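Local coordinates for Mll2253 protein (Mesorhizobium loti, PDB 3Q63), which is of unknown function but belongs to the AHA1 family, whose Bet v 1-like relatives commonly bind hydrophobic ligands between a curved sheet and a long helix, at residues N8-V12 / M108-R114; V13-I17 / F132-E136; P45-F51 / C63-V68. All coordinates share one frame; numbering follows the deposited sequence.

Contacts 1 and 2 both use strand 9-17 and meet directly: Met-108 N lies 2.8 Å from Val-13 O, a probable hydrogen bond, and Met-108 CB packs at 3.3 Å against Phe-132 CZ. Contact 1 pairs the strand with 103-113, while contact 2 sets its continuation against helix 118-141, which follows 103-113 in the chain. Contact 3 belongs to the same sheet but lies farther across it, its centre about 19 Å from that of contact 1 and about 22 Å from that of contact 2; contacts 2 and 3 lie on opposite sides of the chain's centre. No ligand site is identified, and the three contacts are best read as parts of a Bet v 1-like fold.

Contact 1. Residues N8-V12 / M108-R114; sequences NRTVV and MEQSGFR
The ring of Phe-113 takes Arg-9 O at its edge, in the ring plane, and Gln-110 OE1 also lies at the edge. The flat amide of Asn-8 lies by the 112-113 backbone, Asn-8 CG 3.4 Å from Phe-113 O. Val-11 CG2 approaches the ring obliquely and comes within 3.5 Å of Phe-113 CE2. This methyl stands anti to the carbonyl carbon, which brings it toward the ring, while Val-11 CG1 turns to the selenomethionine methyl Met-108 CE. Bulky apolar residues suit this face because helix 118-141 lies over it, with Tyr-121 on Val-11 and Trp-128 on Met-108. Gln-110 is buried on the same face; Trp-128 and Ser-91 satisfy its amide.

Val-11 N gives a hydrogen bond to Gln-110 O at 2.8 Å, and Gln-110 N returns one to Val-11 O at 2.9 Å, nearly straight at 167°. Farther along, Arg-9 N reaches Phe-113 O at 2.8 Å in the carbonyl plane, but the return bond from Phe-113 N is weak. Between these pairs the register slips by one residue at Gly-112. Its phi of 121° would press a CB against the preceding carbonyl O, so glycine fits. At the bulge a water donates to Arg-9 O at 2.6 Å and accepts from Gly-112 N. On the other face Thr-10 OG1 makes a weak hydrogen bond to Gln-110 O, and Val-12 lies alongside Glu-109, whose carboxylate is paired with Arg-107. This is an antiparallel strand pair with a beta bulge, joining the first and last strands in chain order, neighbours in the Bet v 1-like sheet.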
ATOM      1  N   ASN B   8      22.554   8.316   6.201  1.00 42.68           N
ATOM      2  CA  ASN B   8      21.240   8.576   5.529  1.00 43.37           C
ATOM      3  C   ASN B   8      21.328   8.575   4.011  1.00 42.54           C
ATOM      4  O   ASN B   8      22.073   9.360   3.427  1.00 42.99           O
ATOM      5  CB  ASN B   8      20.662   9.913   5.992  1.00 44.42           C
ATOM      6  CG  ASN B   8      19.661   9.747   7.106  1.00 45.70           C
ATOM      7  OD1 ASN B   8      19.903   9.006   8.055  1.00 45.88           O
ATOM      8  ND2 ASN B   8      18.528  10.434   7.001  1.00 46.48           N
ATOM      9  N   ARG B   9      20.551   7.702   3.377  1.00 40.81           N
ATOM     10  CA  ARG B   9      20.551   7.603   1.922  1.00 38.67           C
ATOM     11  C   ARG B   9      19.351   8.322   1.313  1.00 37.04           C
ATOM     12  O   ARG B   9      18.438   8.749   2.021  1.00 36.70           O
ATOM     13  CB  ARG B   9      20.546   6.134   1.478  1.00 39.28           C
ATOM     14  CG  ARG B   9      21.620   5.260   2.137  1.00 41.72           C
ATOM     15  CD  ARG B   9      22.080   4.126   1.210  1.00 43.48           C
ATOM     16  NE  ARG B   9      22.919   4.646   0.129  1.00 45.93           N
ATOM     17  CZ  ARG B   9      23.446   3.917  -0.853  1.00 47.13           C
ATOM     18  NH1 ARG B   9      24.194   4.509  -1.778  1.00 47.21           N
ATOM     19  NH2 ARG B   9      23.227   2.605  -0.916  1.00 45.94           N
ATOM     20  N   THR B  10      19.357   8.447  -0.005  1.00 34.17           N
ATOM     21  CA  THR B  10      18.276   9.122  -0.696  1.00 33.67           C
ATOM     22  C   THR B  10      17.955   8.410  -1.998  1.00 30.83           C
ATOM     23  O   THR B  10      18.855   8.016  -2.733  1.00 30.93           O
ATOM     24  CB  THR B  10      18.648  10.582  -0.983  1.00 34.31           C
ATOM     25  OG1 THR B  10      17.661  11.170  -1.838  1.00 38.61           O
ATOM     26  CG2 THR B  10      19.997  10.653  -1.662  1.00 36.95           C
ATOM     27  N   VAL B  11      16.668   8.232  -2.269  1.00 27.67           N
ATOM     28  CA  VAL B  11      16.237   7.570  -3.484  1.00 25.27           C
ATOM     29  C   VAL B  11      15.946   8.597  -4.573  1.00 23.76           C
ATOM     30  O   VAL B  11      15.223   9.568  -4.353  1.00 22.27           O
ATOM     31  CB  VAL B  11      14.975   6.725  -3.227  1.00 26.74           C
ATOM     32  CG1 VAL B  11      14.497   6.084  -4.518  1.00 24.90           C
ATOM     33  CG2 VAL B  11      15.281   5.656  -2.184  1.00 27.64           C
ATOM     34  N   VAL B  12      16.526   8.383  -5.748  1.00 22.41           N
ATOM     35  CA  VAL B  12      16.318   9.290  -6.870  1.00 19.38           C
ATOM     36  C   VAL B  12      15.780   8.515  -8.068  1.00 19.82           C
ATOM     37  O   VAL B  12      16.310   7.467  -8.427  1.00 17.42           O
ATOM     38  CB  VAL B  12      17.634   9.989  -7.280  1.00 18.74           C
ATOM     39  CG1 VAL B  12      17.360  11.002  -8.397  1.00 18.23           C
ATOM     40  CG2 VAL B  12      18.252  10.675  -6.080  1.00 18.16           C
HETATM   41  N   MSE B 108      12.401  12.772  -8.985  1.00 19.12           N
HETATM   42  CA  MSE B 108      11.798  12.583  -7.674  1.00 18.57           C
HETATM   43  C   MSE B 108      12.930  12.222  -6.733  1.00 19.43           C
HETATM   44  O   MSE B 108      13.684  11.279  -6.986  1.00 19.16           O
HETATM   45  CB  MSE B 108      10.773  11.451  -7.725  1.00 18.77           C
HETATM   46  CG  MSE B 108       9.906  11.288  -6.476  1.00 23.45           C
HETATM   47 SE   MSE B 108      10.829  10.692  -4.863  1.00 29.63          SE
HETATM   48  CE  MSE B 108      11.712   9.106  -5.529  1.00 23.98           C
ATOM     49  N   GLU B 109      13.072  12.995  -5.664  1.00 18.73           N
ATOM     50  CA  GLU B 109      14.101  12.724  -4.675  1.00 19.53           C
ATOM     51  C   GLU B 109      13.401  12.511  -3.344  1.00 17.65           C
ATOM     52  O   GLU B 109      12.625  13.355  -2.903  1.00 15.24           O
ATOM     53  CB  GLU B 109      15.075  13.897  -4.545  1.00 22.61           C
ATOM     54  CG  GLU B 109      15.957  14.138  -5.757  1.00 30.11           C
ATOM     55  CD  GLU B 109      16.788  15.401  -5.607  1.00 35.04           C
ATOM     56  OE1 GLU B 109      16.208  16.511  -5.702  1.00 38.14           O
ATOM     57  OE2 GLU B 109      18.014  15.282  -5.386  1.00 35.99           O
ATOM     58  N   GLN B 110      13.661  11.368  -2.726  1.00 16.30           N
ATOM     59  CA  GLN B 110      13.087  11.041  -1.432  1.00 17.76           C
ATOM     60  C   GLN B 110      14.256  10.729  -0.505  1.00 19.53           C
ATOM     61  O   GLN B 110      14.911   9.691  -0.639  1.00 19.58           O
ATOM     62  CB  GLN B 110      12.153   9.828  -1.526  1.00 15.55           C
ATOM     63  CG  GLN B 110      11.686   9.311  -0.156  1.00 14.20           C
ATOM     64  CD  GLN B 110      10.565   8.299  -0.246  1.00 14.14           C
ATOM     65  OE1 GLN B 110      10.514   7.501  -1.178  1.00 12.83           O
ATOM     66  NE2 GLN B 110       9.669   8.311   0.741  1.00 11.95           N
ATOM     67  N   SER B 111      14.510  11.638   0.428  1.00 18.83           N
ATOM     68  CA  SER B 111      15.612  11.498   1.363  1.00 22.80           C
ATOM     69  C   SER B 111      15.108  11.320   2.784  1.00 22.79           C
ATOM     70  O   SER B 111      13.956  11.629   3.080  1.00 22.01           O
ATOM     71  CB  SER B 111      16.484  12.742   1.299  1.00 22.83           C
ATOM     72  OG  SER B 111      15.685  13.875   1.582  1.00 25.15           O
ATOM     73  N   GLY B 112      15.981  10.837   3.665  1.00 24.67           N
ATOM     74  CA  GLY B 112      15.605  10.636   5.054  1.00 26.76           C
ATOM     75  C   GLY B 112      15.747   9.195   5.494  1.00 28.56           C
ATOM     76  O   GLY B 112      15.538   8.869   6.660  1.00 30.02           O
ATOM     77  N   PHE B 113      16.101   8.326   4.554  1.00 30.54           N
ATOM     78  CA  PHE B 113      16.270   6.908   4.844  1.00 33.12           C
ATOM     79  C   PHE B 113      17.500   6.664   5.719  1.00 35.90           C
ATOM     80  O   PHE B 113      18.614   7.032   5.352  1.00 35.13           O
ATOM     81  CB  PHE B 113      16.399   6.127   3.535  1.00 30.62           C
ATOM     82  CG  PHE B 113      15.129   6.076   2.732  1.00 29.51           C
ATOM     83  CD1 PHE B 113      14.059   5.287   3.151  1.00 28.02           C
ATOM     84  CD2 PHE B 113      14.993   6.831   1.568  1.00 27.66           C
ATOM     85  CE1 PHE B 113      12.874   5.250   2.430  1.00 27.09           C
ATOM     86  CE2 PHE B 113      13.811   6.802   0.837  1.00 27.58           C
ATOM     87  CZ  PHE B 113      12.746   6.010   1.267  1.00 29.01           C
ATOM     88  N   ARG B 114      17.292   6.043   6.877  1.00 38.64           N
ATOM     89  CA  ARG B 114      18.387   5.745   7.797  1.00 41.99           C
ATOM     90  C   ARG B 114      19.115   4.479   7.363  1.00 44.03           C
ATOM     91  O   ARG B 114      18.565   3.660   6.628  1.00 44.35           O
ATOM     92  CB  ARG B 114      17.849   5.555   9.212  1.00 42.29           C
ATOM     93  CG  ARG B 114      17.306   6.818   9.849  1.00 44.68           C
ATOM     94  CD  ARG B 114      16.167   6.473  10.792  1.00 48.15           C
ATOM     95  NE  ARG B 114      16.557   5.475  11.783  1.00 49.16           N
ATOM     96  CZ  ARG B 114      15.693   4.746  12.481  1.00 49.97           C
ATOM     97  NH1 ARG B 114      14.391   4.908  12.292  1.00 50.35           N
ATOM     98  NH2 ARG B 114      16.128   3.859  13.366  1.00 51.72           N
TER
HETATM   99  O   HOH W   1      19.017  11.134   2.776  1.00 23.61           O

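Contact 2. Residues V13-I17 / F132-E136; sequences VERQI and FEKLE
Strand 13-17 and helix 132-136 run almost parallel, their axes 9° apart in direction and 10.5 Å apart at closest approach, a spacing filled by side chains with no hydrogen bond across it. Val-13 CG1 meets the Phe-132 ring at its edge, 3.5 Å from Phe-132 CE2. A branched valine fits against this edge, while Leu-106 of the neighbouring strand also touches the ring. Packing a long C-terminal helix against the antiparallel sheet is the helix-grip architecture of Bet v 1-like proteins.

The aliphatic part of Arg-15 passes the same ring obliquely, with CG 3.7 Å from Phe-132 CD2. The bend at chi2, -91°, then folds the chain back so that Arg-15 NH1 donates to Glu-14 O at 2.9 Å, the carbonyl lying 19° out of the guanidinium plane. Glu-136 crosses Arg-15 at about a right angle; with Arg-15 NE 4.6 Å from Glu-136 OE1, the opposite charges probably attract without forming a salt bridge. Cut back to an alanine here, the Arg-15 side chain would probably leave part of the Phe-132 ring uncovered and the Glu-136 carboxylate without its nearby positive charge. Deeper, Ile-17 CD1 stands 4.3 Å from Leu-135 CD2, and Leu-24 of helix 21-29 touches both side chains, giving a buried apolar cluster in which branched Ile-17 and Leu-135 fill the space between strand and helices.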
ATOM      1  N   VAL B  13      14.713   9.034  -8.665  1.00 18.79           N
ATOM      2  CA  VAL B  13      14.097   8.424  -9.831  1.00 17.46           C
ATOM      3  C   VAL B  13      13.804   9.542 -10.835  1.00 18.73           C
ATOM      4  O   VAL B  13      13.276  10.594 -10.469  1.00 17.11           O
ATOM      5  CB  VAL B  13      12.783   7.686  -9.464  1.00 16.90           C
ATOM      6  CG1 VAL B  13      12.152   7.092 -10.711  1.00 17.35           C
ATOM      7  CG2 VAL B  13      13.073   6.569  -8.455  1.00 17.09           C
ATOM      8  N   GLU B  14      14.174   9.324 -12.094  1.00 19.84           N
ATOM      9  CA  GLU B  14      13.960  10.329 -13.137  1.00 19.89           C
ATOM     10  C   GLU B  14      13.215   9.714 -14.313  1.00 20.76           C
ATOM     11  O   GLU B  14      13.350   8.524 -14.594  1.00 17.66           O
ATOM     12  CB  GLU B  14      15.306  10.899 -13.598  1.00 21.69           C
ATOM     13  CG  GLU B  14      16.161  11.445 -12.455  1.00 21.79           C
ATOM     14  CD  GLU B  14      17.441  12.118 -12.924  1.00 22.84           C
ATOM     15  OE1 GLU B  14      17.385  13.298 -13.311  1.00 21.44           O
ATOM     16  OE2 GLU B  14      18.507  11.465 -12.906  1.00 23.11           O
ATOM     17  N   ARG B  15      12.433  10.534 -15.003  1.00 20.16           N
ATOM     18  CA  ARG B  15      11.645  10.061 -16.121  1.00 22.03           C
ATOM     19  C   ARG B  15      11.407  11.191 -17.103  1.00 21.23           C
ATOM     20  O   ARG B  15      11.260  12.346 -16.701  1.00 22.80           O
ATOM     21  CB  ARG B  15      10.284   9.540 -15.628  1.00 24.57           C
ATOM     22  CG  ARG B  15      10.321   8.263 -14.761  1.00 29.05           C
ATOM     23  CD  ARG B  15      10.187   7.002 -15.612  1.00 31.53           C
ATOM     24  NE  ARG B  15      10.113   5.777 -14.812  1.00 35.82           N
ATOM     25  CZ  ARG B  15      11.144   5.231 -14.171  1.00 36.91           C
ATOM     26  NH1 ARG B  15      12.343   5.793 -14.228  1.00 36.34           N
ATOM     27  NH2 ARG B  15      10.978   4.117 -13.468  1.00 37.71           N
ATOM     28  N   GLN B  16      11.389  10.861 -18.388  1.00 20.20           N
ATOM     29  CA  GLN B  16      11.111  11.853 -19.422  1.00 20.98           C
ATOM     30  C   GLN B  16       9.642  11.617 -19.751  1.00 20.58           C
ATOM     31  O   GLN B  16       9.269  10.524 -20.180  1.00 22.01           O
ATOM     32  CB  GLN B  16      11.980  11.603 -20.660  1.00 18.72           C
ATOM     33  CG  GLN B  16      11.642  12.486 -21.853  1.00 19.48           C
ATOM     34  CD  GLN B  16      11.749  13.970 -21.539  1.00 21.91           C
ATOM     35  OE1 GLN B  16      12.787  14.457 -21.076  1.00 23.69           O
ATOM     36  NE2 GLN B  16      10.675  14.700 -21.799  1.00 21.60           N
ATOM     37  N   ILE B  17       8.813  12.630 -19.535  1.00 20.58           N
ATOM     38  CA  ILE B  17       7.379  12.516 -19.786  1.00 23.13           C
ATOM     39  C   ILE B  17       6.959  13.329 -21.002  1.00 22.73           C
ATOM     40  O   ILE B  17       7.237  14.528 -21.087  1.00 23.49           O
ATOM     41  CB  ILE B  17       6.563  12.983 -18.551  1.00 24.09           C
ATOM     42  CG1 ILE B  17       6.950  12.139 -17.329  1.00 27.52           C
ATOM     43  CG2 ILE B  17       5.070  12.855 -18.828  1.00 22.89           C
ATOM     44  CD1 ILE B  17       6.202  12.502 -16.054  1.00 28.67           C
ATOM     45  N   PHE B 132       5.285   6.039 -11.141  1.00 19.95           N
ATOM     46  CA  PHE B 132       5.459   6.847 -12.343  1.00 20.56           C
ATOM     47  C   PHE B 132       4.884   6.176 -13.584  1.00 21.24           C
ATOM     48  O   PHE B 132       4.455   6.851 -14.518  1.00 19.61           O
ATOM     49  CB  PHE B 132       6.936   7.178 -12.552  1.00 21.39           C
ATOM     50  CG  PHE B 132       7.491   8.130 -11.531  1.00 25.30           C
ATOM     51  CD1 PHE B 132       6.645   8.982 -10.821  1.00 25.72           C
ATOM     52  CD2 PHE B 132       8.860   8.216 -11.313  1.00 26.80           C
ATOM     53  CE1 PHE B 132       7.159   9.908  -9.910  1.00 28.73           C
ATOM     54  CE2 PHE B 132       9.383   9.137 -10.406  1.00 28.34           C
ATOM     55  CZ  PHE B 132       8.531   9.985  -9.705  1.00 27.67           C
ATOM     56  N   GLU B 133       4.881   4.846 -13.593  1.00 22.01           N
ATOM     57  CA  GLU B 133       4.314   4.110 -14.715  1.00 23.46           C
ATOM     58  C   GLU B 133       2.820   4.412 -14.764  1.00 22.70           C
ATOM     59  O   GLU B 133       2.261   4.682 -15.831  1.00 21.63           O
ATOM     60  CB  GLU B 133       4.532   2.605 -14.538  1.00 26.85           C
ATOM     61  CG  GLU B 133       5.890   2.128 -14.994  1.00 34.83           C
ATOM     62  CD  GLU B 133       5.955   1.923 -16.496  1.00 38.86           C
ATOM     63  OE1 GLU B 133       5.696   2.887 -17.255  1.00 41.31           O
ATOM     64  OE2 GLU B 133       6.268   0.787 -16.922  1.00 43.09           O
ATOM     65  N   LYS B 134       2.173   4.378 -13.603  1.00 18.93           N
ATOM     66  CA  LYS B 134       0.743   4.660 -13.543  1.00 20.73           C
ATOM     67  C   LYS B 134       0.479   6.140 -13.802  1.00 19.69           C
ATOM     68  O   LYS B 134      -0.598   6.508 -14.259  1.00 19.99           O
ATOM     69  CB  LYS B 134       0.171   4.242 -12.181  1.00 21.27           C
ATOM     70  CG  LYS B 134       0.236   2.737 -11.935  1.00 24.28           C
ATOM     71  CD  LYS B 134      -0.323   2.344 -10.573  1.00 29.17           C
ATOM     72  CE  LYS B 134      -1.814   2.605 -10.466  1.00 31.47           C
ATOM     73  NZ  LYS B 134      -2.351   2.169  -9.140  1.00 34.80           N
ATOM     74  N   LEU B 135       1.469   6.983 -13.515  1.00 18.50           N
ATOM     75  CA  LEU B 135       1.333   8.415 -13.743  1.00 19.36           C
ATOM     76  C   LEU B 135       1.339   8.676 -15.249  1.00 20.71           C
ATOM     77  O   LEU B 135       0.508   9.427 -15.763  1.00 18.65           O
ATOM     78  CB  LEU B 135       2.478   9.184 -13.079  1.00 19.21           C
ATOM     79  CG  LEU B 135       2.627  10.664 -13.460  1.00 18.87           C
ATOM     80  CD1 LEU B 135       1.363  11.416 -13.092  1.00 21.06           C
ATOM     81  CD2 LEU B 135       3.833  11.276 -12.741  1.00 18.79           C
ATOM     82  N   GLU B 136       2.270   8.044 -15.955  1.00 21.08           N
ATOM     83  CA  GLU B 136       2.362   8.208 -17.400  1.00 23.33           C
ATOM     84  C   GLU B 136       1.147   7.621 -18.101  1.00 23.16           C
ATOM     85  O   GLU B 136       0.697   8.138 -19.128  1.00 22.60           O
ATOM     86  CB  GLU B 136       3.636   7.557 -17.924  1.00 24.95           C
ATOM     87  CG  GLU B 136       4.875   8.353 -17.589  1.00 28.26           C
ATOM     88  CD  GLU B 136       6.127   7.754 -18.179  1.00 33.77           C
ATOM     89  OE1 GLU B 136       6.600   6.724 -17.653  1.00 36.78           O
ATOM     90  OE2 GLU B 136       6.629   8.305 -19.182  1.00 37.74           O
TER

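Contact 3. Residues P45-F51 / C63-V68; sequences PAVGHRF and CEVLAV
Phe-51 and Cys-63 form the apolar centre. Cys-63 CB sits over one face of the Phe-51 ring, 3.5 Å from its centroid and displaced toward the rim, in a CH-pi contact, while Cys-63 SG makes an oblique sulfur-aromatic contact, 4.3 Å from the centroid. Phe-51 CG lies between the backbone N and the carbonyl carbon (chi1 66°), which swings the ring across to the neighbouring strand. A small cysteine lets the ring settle close to that strand. Phe-43 and Tyr-76 each make edge-to-face contacts with the same ring.

Next to it, Val-65 CG2 stands 3.8 Å from Phe-51 CE2, the two side chains crossing at about a right angle. Val-65 CB packs tightly against the turn, 3.1 Å from Ala-46 O. Farther along, the methyls of Val-47 and Val-68 meet, and Trp-25 of helix 21-29 touches Val-68.

These residues belong to the beta hairpin of strands 50-54 and 60-69, entered through a type II turn from Ala-46 to His-49. Gly-48 occupies the third position of that turn with phi 88°, where a CB would collide with the preceding carbonyl O. A hydrogen bond from His-49 N to Ala-46 O closes the turn, and Gly-48 N joins it to the neighbouring strand, donating to Val-65 O at 2.7 Å from above the carbonyl plane; Val-65 N donates to His-49 O at 2.8 Å. Phe-51 and Cys-63 then form a hydrogen-bonded antiparallel pair, bonded in both directions. Beyond Val-65, Leu-66 and Ala-67 make a classic beta bulge opposite Ser-75.

At the polar edge, Arg-50 and Glu-64 form a non-hydrogen-bonded pair with both side chains on the face opposite Phe-51. Glu-64 extends along the turn, its OE2 3.7 Å from Gly-48 CA. Arg-50 NE remains 6.0 Å from Glu-64 OE1, too far for a salt bridge.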
ATOM      1  N   PRO B  45      -2.068  22.036  -2.368  1.00 26.85           N
ATOM      2  CA  PRO B  45      -0.865  22.772  -2.780  1.00 26.68           C
ATOM      3  C   PRO B  45      -0.557  23.993  -1.915  1.00 25.49           C
ATOM      4  O   PRO B  45      -0.365  25.088  -2.443  1.00 25.82           O
ATOM      5  CB  PRO B  45      -1.185  23.192  -4.217  1.00 26.95           C
ATOM      6  CG  PRO B  45      -2.203  22.208  -4.666  1.00 28.36           C
ATOM      7  CD  PRO B  45      -3.066  22.018  -3.451  1.00 26.46           C
ATOM      8  N   ALA B  46      -0.518  23.818  -0.602  1.00 23.54           N
ATOM      9  CA  ALA B  46      -0.223  24.934   0.290  1.00 22.71           C
ATOM     10  C   ALA B  46       0.830  24.535   1.311  1.00 22.24           C
ATOM     11  O   ALA B  46       0.700  23.511   1.983  1.00 20.98           O
ATOM     12  CB  ALA B  46      -1.490  25.399   1.001  1.00 22.39           C
ATOM     13  N   VAL B  47       1.870  25.354   1.424  1.00 20.36           N
ATOM     14  CA  VAL B  47       2.955  25.096   2.359  1.00 19.57           C
ATOM     15  C   VAL B  47       2.444  24.946   3.787  1.00 20.35           C
ATOM     16  O   VAL B  47       1.637  25.749   4.257  1.00 19.12           O
ATOM     17  CB  VAL B  47       3.996  26.236   2.330  1.00 20.00           C
ATOM     18  CG1 VAL B  47       5.060  25.992   3.386  1.00 18.16           C
ATOM     19  CG2 VAL B  47       4.629  26.330   0.943  1.00 17.96           C
ATOM     20  N   GLY B  48       2.922  23.910   4.470  1.00 18.21           N
ATOM     21  CA  GLY B  48       2.520  23.675   5.843  1.00 20.33           C
ATOM     22  C   GLY B  48       1.263  22.836   5.953  1.00 22.04           C
ATOM     23  O   GLY B  48       0.893  22.403   7.042  1.00 24.07           O
ATOM     24  N   HIS B  49       0.601  22.599   4.827  1.00 20.81           N
ATOM     25  CA  HIS B  49      -0.623  21.811   4.838  1.00 22.10           C
ATOM     26  C   HIS B  49      -0.338  20.362   5.214  1.00 21.65           C
ATOM     27  O   HIS B  49       0.526  19.710   4.630  1.00 19.80           O
ATOM     28  CB  HIS B  49      -1.304  21.880   3.470  1.00 21.50           C
ATOM     29  CG  HIS B  49      -2.517  21.009   3.353  1.00 24.26           C
ATOM     30  ND1 HIS B  49      -2.463  19.713   2.886  1.00 25.89           N
ATOM     31  CD2 HIS B  49      -3.814  21.240   3.669  1.00 25.30           C
ATOM     32  CE1 HIS B  49      -3.674  19.183   2.917  1.00 24.64           C
ATOM     33  NE2 HIS B  49      -4.511  20.088   3.388  1.00 26.03           N
ATOM     34  N   ARG B  50      -1.061  19.863   6.206  1.00 22.06           N
ATOM     35  CA  ARG B  50      -0.866  18.491   6.634  1.00 23.29           C
ATOM     36  C   ARG B  50      -1.954  17.600   6.051  1.00 22.14           C
ATOM     37  O   ARG B  50      -3.125  17.981   6.000  1.00 21.13           O
ATOM     38  CB  ARG B  50      -0.833  18.423   8.166  1.00 25.64           C
ATOM     39  CG  ARG B  50      -1.399  19.654   8.841  1.00 31.37           C
ATOM     40  CD  ARG B  50      -0.532  20.137  10.006  1.00 33.49           C
ATOM     41  NE  ARG B  50      -0.168  19.051  10.913  1.00 36.63           N
ATOM     42  CZ  ARG B  50       0.136  19.217  12.199  1.00 36.65           C
ATOM     43  NH1 ARG B  50       0.457  18.169  12.945  1.00 37.76           N
ATOM     44  NH2 ARG B  50       0.105  20.424  12.741  1.00 33.66           N
ATOM     45  N   PHE B  51      -1.552  16.423   5.578  1.00 20.37           N
ATOM     46  CA  PHE B  51      -2.484  15.479   4.980  1.00 16.98           C
ATOM     47  C   PHE B  51      -1.971  14.056   5.119  1.00 18.38           C
ATOM     48  O   PHE B  51      -0.886  13.814   5.669  1.00 16.38           O
ATOM     49  CB  PHE B  51      -2.704  15.809   3.493  1.00 19.39           C
ATOM     50  CG  PHE B  51      -1.480  15.633   2.630  1.00 19.08           C
ATOM     51  CD1 PHE B  51      -1.312  14.486   1.855  1.00 20.43           C
ATOM     52  CD2 PHE B  51      -0.490  16.610   2.596  1.00 19.68           C
ATOM     53  CE1 PHE B  51      -0.179  14.315   1.062  1.00 20.21           C
ATOM     54  CE2 PHE B  51       0.647  16.450   1.807  1.00 18.93           C
ATOM     55  CZ  PHE B  51       0.805  15.298   1.037  1.00 20.08           C
ATOM     56  N   CYS B  63       1.717  13.214   5.997  1.00 17.06           N
ATOM     57  CA  CYS B  63       2.483  14.148   5.179  1.00 17.44           C
ATOM     58  C   CYS B  63       2.215  15.620   5.463  1.00 18.81           C
ATOM     59  O   CYS B  63       1.171  15.993   6.005  1.00 16.39           O
ATOM     60  CB  CYS B  63       2.202  13.907   3.695  1.00 18.00           C
ATOM     61  SG  CYS B  63       2.165  12.197   3.175  1.00 21.90           S
ATOM     62  N   GLU B  64       3.171  16.449   5.060  1.00 15.93           N
ATOM     63  CA  GLU B  64       3.069  17.884   5.230  1.00 18.89           C
ATOM     64  C   GLU B  64       3.714  18.562   4.027  1.00 17.58           C
ATOM     65  O   GLU B  64       4.831  18.216   3.648  1.00 17.75           O
ATOM     66  CB  GLU B  64       3.793  18.317   6.501  1.00 20.30           C
ATOM     67  CG  GLU B  64       3.606  19.784   6.824  1.00 24.89           C
ATOM     68  CD  GLU B  64       4.730  20.342   7.671  1.00 25.39           C
ATOM     69  OE1 GLU B  64       5.278  19.587   8.500  1.00 26.24           O
ATOM     70  OE2 GLU B  64       5.053  21.541   7.514  1.00 27.26           O
ATOM     71  N   VAL B  65       3.016  19.513   3.421  1.00 16.10           N
ATOM     72  CA  VAL B  65       3.576  20.222   2.277  1.00 14.89           C
ATOM     73  C   VAL B  65       4.698  21.124   2.786  1.00 13.46           C
ATOM     74  O   VAL B  65       4.522  21.852   3.762  1.00 16.62           O
ATOM     75  CB  VAL B  65       2.496  21.056   1.553  1.00 15.54           C
ATOM     76  CG1 VAL B  65       3.097  21.749   0.343  1.00 13.84           C
ATOM     77  CG2 VAL B  65       1.352  20.138   1.106  1.00 15.47           C
ATOM     78  N   LEU B  66       5.853  21.052   2.133  1.00 13.71           N
ATOM     79  CA  LEU B  66       7.020  21.832   2.524  1.00 14.73           C
ATOM     80  C   LEU B  66       7.351  22.955   1.559  1.00 15.36           C
ATOM     81  O   LEU B  66       7.749  24.031   1.982  1.00 13.65           O
ATOM     82  CB  LEU B  66       8.244  20.926   2.634  1.00 14.36           C
ATOM     83  CG  LEU B  66       8.171  19.832   3.685  1.00 14.01           C
ATOM     84  CD1 LEU B  66       9.432  18.984   3.587  1.00 18.39           C
ATOM     85  CD2 LEU B  66       8.039  20.450   5.080  1.00 17.50           C
ATOM     86  N   ALA B  67       7.211  22.693   0.263  1.00 15.79           N
ATOM     87  CA  ALA B  67       7.509  23.707  -0.733  1.00 17.18           C
ATOM     88  C   ALA B  67       6.623  23.554  -1.953  1.00 18.41           C
ATOM     89  O   ALA B  67       6.262  22.441  -2.348  1.00 17.48           O
ATOM     90  CB  ALA B  67       8.977  23.632  -1.141  1.00 17.03           C
ATOM     91  N   VAL B  68       6.265  24.687  -2.550  1.00 16.92           N
ATOM     92  CA  VAL B  68       5.417  24.675  -3.727  1.00 16.02           C
ATOM     93  C   VAL B  68       5.797  25.779  -4.699  1.00 18.73           C
ATOM     94  O   VAL B  68       5.711  26.961  -4.378  1.00 17.00           O
ATOM     95  CB  VAL B  68       3.940  24.850  -3.348  1.00 16.89           C
ATOM     96  CG1 VAL B  68       3.081  24.803  -4.601  1.00 15.32           C
ATOM     97  CG2 VAL B  68       3.517  23.762  -2.372  1.00 18.59           C
TER